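Local coordinates for maltose/maltodextrin-binding protein (Thermus thermophilus, PDB 2GH9) that binds maltotriose as a periplasmic maltodextrin-binding protein, probably delivering the sugar to a membrane transporter for uptake, at residues 14-19 against 288-293. Numbering follows the deposited sequence.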
ATOM      1  N   LEU A  14      -4.835  14.447   4.944  1.00 22.27           N
ATOM      2  CA  LEU A  14      -3.945  15.574   5.172  1.00 22.55           C
ATOM      3  C   LEU A  14      -4.568  16.573   6.145  1.00 23.24           C
ATOM      4  O   LEU A  14      -3.874  17.114   7.006  1.00 22.36           O
ATOM      5  CB  LEU A  14      -3.607  16.291   3.852  1.00 22.15           C
ATOM      6  CG  LEU A  14      -2.665  17.497   3.937  1.00 22.12           C
ATOM      7  CD1 LEU A  14      -1.297  17.090   4.512  1.00 21.32           C
ATOM      8  CD2 LEU A  14      -2.531  18.184   2.561  1.00 21.06           C
ATOM      9  N   GLU A  15      -5.868  16.825   5.991  1.00 24.00           N
ATOM     10  CA  GLU A  15      -6.545  17.768   6.872  1.00 24.78           C
ATOM     11  C   GLU A  15      -6.530  17.285   8.334  1.00 24.49           C
ATOM     12  O   GLU A  15      -6.277  18.072   9.240  1.00 24.98           O
ATOM     13  CB  GLU A  15      -7.959  18.099   6.376  1.00 24.91           C
ATOM     14  CG  GLU A  15      -8.339  19.562   6.630  1.00 30.25           C
ATOM     15  CD  GLU A  15      -7.502  20.580   5.827  1.00 35.17           C
ATOM     16  OE1 GLU A  15      -7.545  20.548   4.578  1.00 39.78           O
ATOM     17  OE2 GLU A  15      -6.799  21.426   6.432  1.00 39.53           O
ATOM     18  N   TRP A  16      -6.753  15.993   8.551  1.00 24.25           N
ATOM     19  CA  TRP A  16      -6.571  15.386   9.883  1.00 24.42           C
ATOM     20  C   TRP A  16      -5.163  15.634  10.452  1.00 24.51           C
ATOM     21  O   TRP A  16      -5.010  16.054  11.610  1.00 23.21           O
ATOM     22  CB  TRP A  16      -6.860  13.875   9.813  1.00 24.77           C
ATOM     23  CG  TRP A  16      -6.490  13.043  11.034  1.00 24.40           C
ATOM     24  CD1 TRP A  16      -7.301  12.713  12.071  1.00 25.28           C
ATOM     25  CD2 TRP A  16      -5.237  12.399  11.294  1.00 25.26           C
ATOM     26  NE1 TRP A  16      -6.648  11.902  12.952  1.00 25.07           N
ATOM     27  CE2 TRP A  16      -5.373  11.699  12.509  1.00 25.05           C
ATOM     28  CE3 TRP A  16      -4.018  12.338  10.616  1.00 25.28           C
ATOM     29  CZ2 TRP A  16      -4.332  10.970  13.069  1.00 25.15           C
ATOM     30  CZ3 TRP A  16      -2.990  11.598  11.169  1.00 24.82           C
ATOM     31  CH2 TRP A  16      -3.158  10.928  12.382  1.00 25.58           C
ATOM     32  N   LEU A  17      -4.141  15.371   9.641  1.00 24.86           N
ATOM     33  CA  LEU A  17      -2.764  15.549  10.081  1.00 25.44           C
ATOM     34  C   LEU A  17      -2.456  17.017  10.451  1.00 26.57           C
ATOM     35  O   LEU A  17      -1.761  17.280  11.449  1.00 26.00           O
ATOM     36  CB  LEU A  17      -1.770  15.039   9.016  1.00 25.19           C
ATOM     37  CG  LEU A  17      -0.289  15.159   9.398  1.00 25.37           C
ATOM     38  CD1 LEU A  17      -0.059  14.651  10.812  1.00 22.03           C
ATOM     39  CD2 LEU A  17       0.646  14.468   8.398  1.00 24.72           C
ATOM     40  N   LYS A  18      -2.974  17.951   9.651  1.00 26.88           N
ATOM     41  CA  LYS A  18      -2.790  19.386   9.905  1.00 28.58           C
ATOM     42  C   LYS A  18      -3.457  19.797  11.223  1.00 28.97           C
ATOM     43  O   LYS A  18      -2.878  20.577  11.984  1.00 28.82           O
ATOM     44  CB  LYS A  18      -3.328  20.240   8.736  1.00 28.70           C
ATOM     45  CG  LYS A  18      -2.473  20.189   7.478  1.00 29.84           C
ATOM     46  CD  LYS A  18      -2.779  21.379   6.546  1.00 30.39           C
ATOM     47  CE  LYS A  18      -1.921  21.396   5.316  1.00 32.79           C
ATOM     48  NZ  LYS A  18      -0.461  21.504   5.646  1.00 36.74           N
ATOM     49  N   GLU A  19      -4.653  19.255  11.475  1.00 29.63           N
ATOM     50  CA  GLU A  19      -5.391  19.493  12.715  1.00 30.41           C
ATOM     51  C   GLU A  19      -4.634  18.968  13.924  1.00 30.62           C
ATOM     52  O   GLU A  19      -4.531  19.667  14.938  1.00 29.86           O
ATOM     53  CB  GLU A  19      -6.780  18.835  12.701  1.00 30.36           C
ATOM     54  CG  GLU A  19      -7.562  19.057  14.023  1.00 31.45           C
ATOM     55  CD  GLU A  19      -8.814  18.231  14.166  1.00 32.91           C
ATOM     56  OE1 GLU A  19      -9.246  17.579  13.183  1.00 39.05           O
ATOM     57  OE2 GLU A  19      -9.375  18.234  15.293  1.00 38.34           O
ATOM     58  N   LYS A 288       3.357  10.010  19.140  1.00 27.38           N
ATOM     59  CA  LYS A 288       2.532   9.222  20.038  1.00 27.61           C
ATOM     60  C   LYS A 288       1.103   9.771  20.074  1.00 27.30           C
ATOM     61  O   LYS A 288       0.179   8.989  20.168  1.00 27.12           O
ATOM     62  CB  LYS A 288       3.169   9.103  21.442  1.00 28.24           C
ATOM     63  CG  LYS A 288       4.464   8.276  21.439  1.00 28.90           C
ATOM     64  CD  LYS A 288       5.319   8.453  22.692  1.00 28.19           C
ATOM     65  CE  LYS A 288       4.661   7.843  23.913  1.00 29.55           C
ATOM     66  NZ  LYS A 288       5.636   7.692  25.054  1.00 28.78           N
ATOM     67  N   THR A 289       0.926  11.085  19.934  1.00 27.36           N
ATOM     68  CA  THR A 289      -0.431  11.673  19.888  1.00 27.85           C
ATOM     69  C   THR A 289      -1.237  11.153  18.689  1.00 27.65           C
ATOM     70  O   THR A 289      -2.447  11.041  18.776  1.00 27.64           O
ATOM     71  CB  THR A 289      -0.448  13.242  19.862  1.00 28.25           C
ATOM     72  OG1 THR A 289       0.120  13.753  18.630  1.00 29.11           O
ATOM     73  CG2 THR A 289       0.290  13.822  21.082  1.00 29.32           C
ATOM     74  N   LEU A 290      -0.556  10.844  17.582  1.00 26.85           N
ATOM     75  CA  LEU A 290      -1.223  10.482  16.334  1.00 26.98           C
ATOM     76  C   LEU A 290      -1.789   9.058  16.339  1.00 27.18           C
ATOM     77  O   LEU A 290      -2.680   8.746  15.553  1.00 26.31           O
ATOM     78  CB  LEU A 290      -0.247  10.663  15.137  1.00 26.27           C
ATOM     79  CG  LEU A 290       0.407  12.032  14.875  1.00 25.70           C
ATOM     80  CD1 LEU A 290       1.432  11.963  13.708  1.00 24.36           C
ATOM     81  CD2 LEU A 290      -0.635  13.148  14.615  1.00 21.98           C
ATOM     82  N   VAL A 291      -1.281   8.196  17.220  1.00 27.39           N
ATOM     83  CA  VAL A 291      -1.615   6.774  17.186  1.00 28.15           C
ATOM     84  C   VAL A 291      -2.443   6.289  18.388  1.00 28.76           C
ATOM     85  O   VAL A 291      -2.607   5.087  18.590  1.00 28.66           O
ATOM     86  CB  VAL A 291      -0.341   5.872  17.003  1.00 28.23           C
ATOM     87  CG1 VAL A 291       0.406   6.252  15.713  1.00 27.32           C
ATOM     88  CG2 VAL A 291       0.576   5.927  18.230  1.00 27.54           C
ATOM     89  N   THR A 292      -3.002   7.223  19.152  1.00 29.73           N
ATOM     90  CA  THR A 292      -4.027   6.862  20.139  1.00 30.35           C
ATOM     91  C   THR A 292      -5.255   6.286  19.438  1.00 31.21           C
ATOM     92  O   THR A 292      -5.549   6.632  18.291  1.00 30.88           O
ATOM     93  CB  THR A 292      -4.486   8.065  20.992  1.00 30.22           C
ATOM     94  OG1 THR A 292      -5.239   8.971  20.180  1.00 30.50           O
ATOM     95  CG2 THR A 292      -3.298   8.780  21.602  1.00 30.37           C
ATOM     96  N   GLY A 293      -5.973   5.414  20.147  1.00 31.69           N
ATOM     97  CA  GLY A 293      -7.195   4.806  19.635  1.00 31.74           C
ATOM     98  C   GLY A 293      -8.120   5.798  18.944  1.00 32.29           C
ATOM     99  O   GLY A 293      -8.578   5.558  17.808  1.00 31.80           O
TER
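The indole of W16 turns its C-H edge to the carbonyl oxygen of L290, which lies in the ring plane 3.7 Å from CZ2 of W16, a long contact with at most a weak polar component. CB and CD2 of L290, each 4.0 Å from W16 CH2, rise to one side of that plane at the CH2 corner, not centred over the face. F299 meets the indole with ring planes inclined at about 60°, and NE1 makes a weak hydrogen bond to OD1 of N295; both partners belong to helix 293-302. The first bond of W16 does not aim at L290, but with CG anti to the backbone N (chi1 170°) the indole extends across until its CZ2–CH2 edge arrives there. L17 adds a second, smaller apolar contact, CD1 to CD2 of L290 at 4.1 Å, and V60 touches both leucines. All three residues are buried, and the enclosed L290 carbonyl oxygen has no hydrogen-bonding partner in the model. The CA atoms of L17 and L290 remain 8.2 Å apart, so side chains from 14-19 meet the side chain and carbonyl of L290. Helices 11-26 and 280-290 thus pack over the sheet containing strands 3-7 and 58-63, typical of the alpha/beta lobes of periplasmic binding proteins.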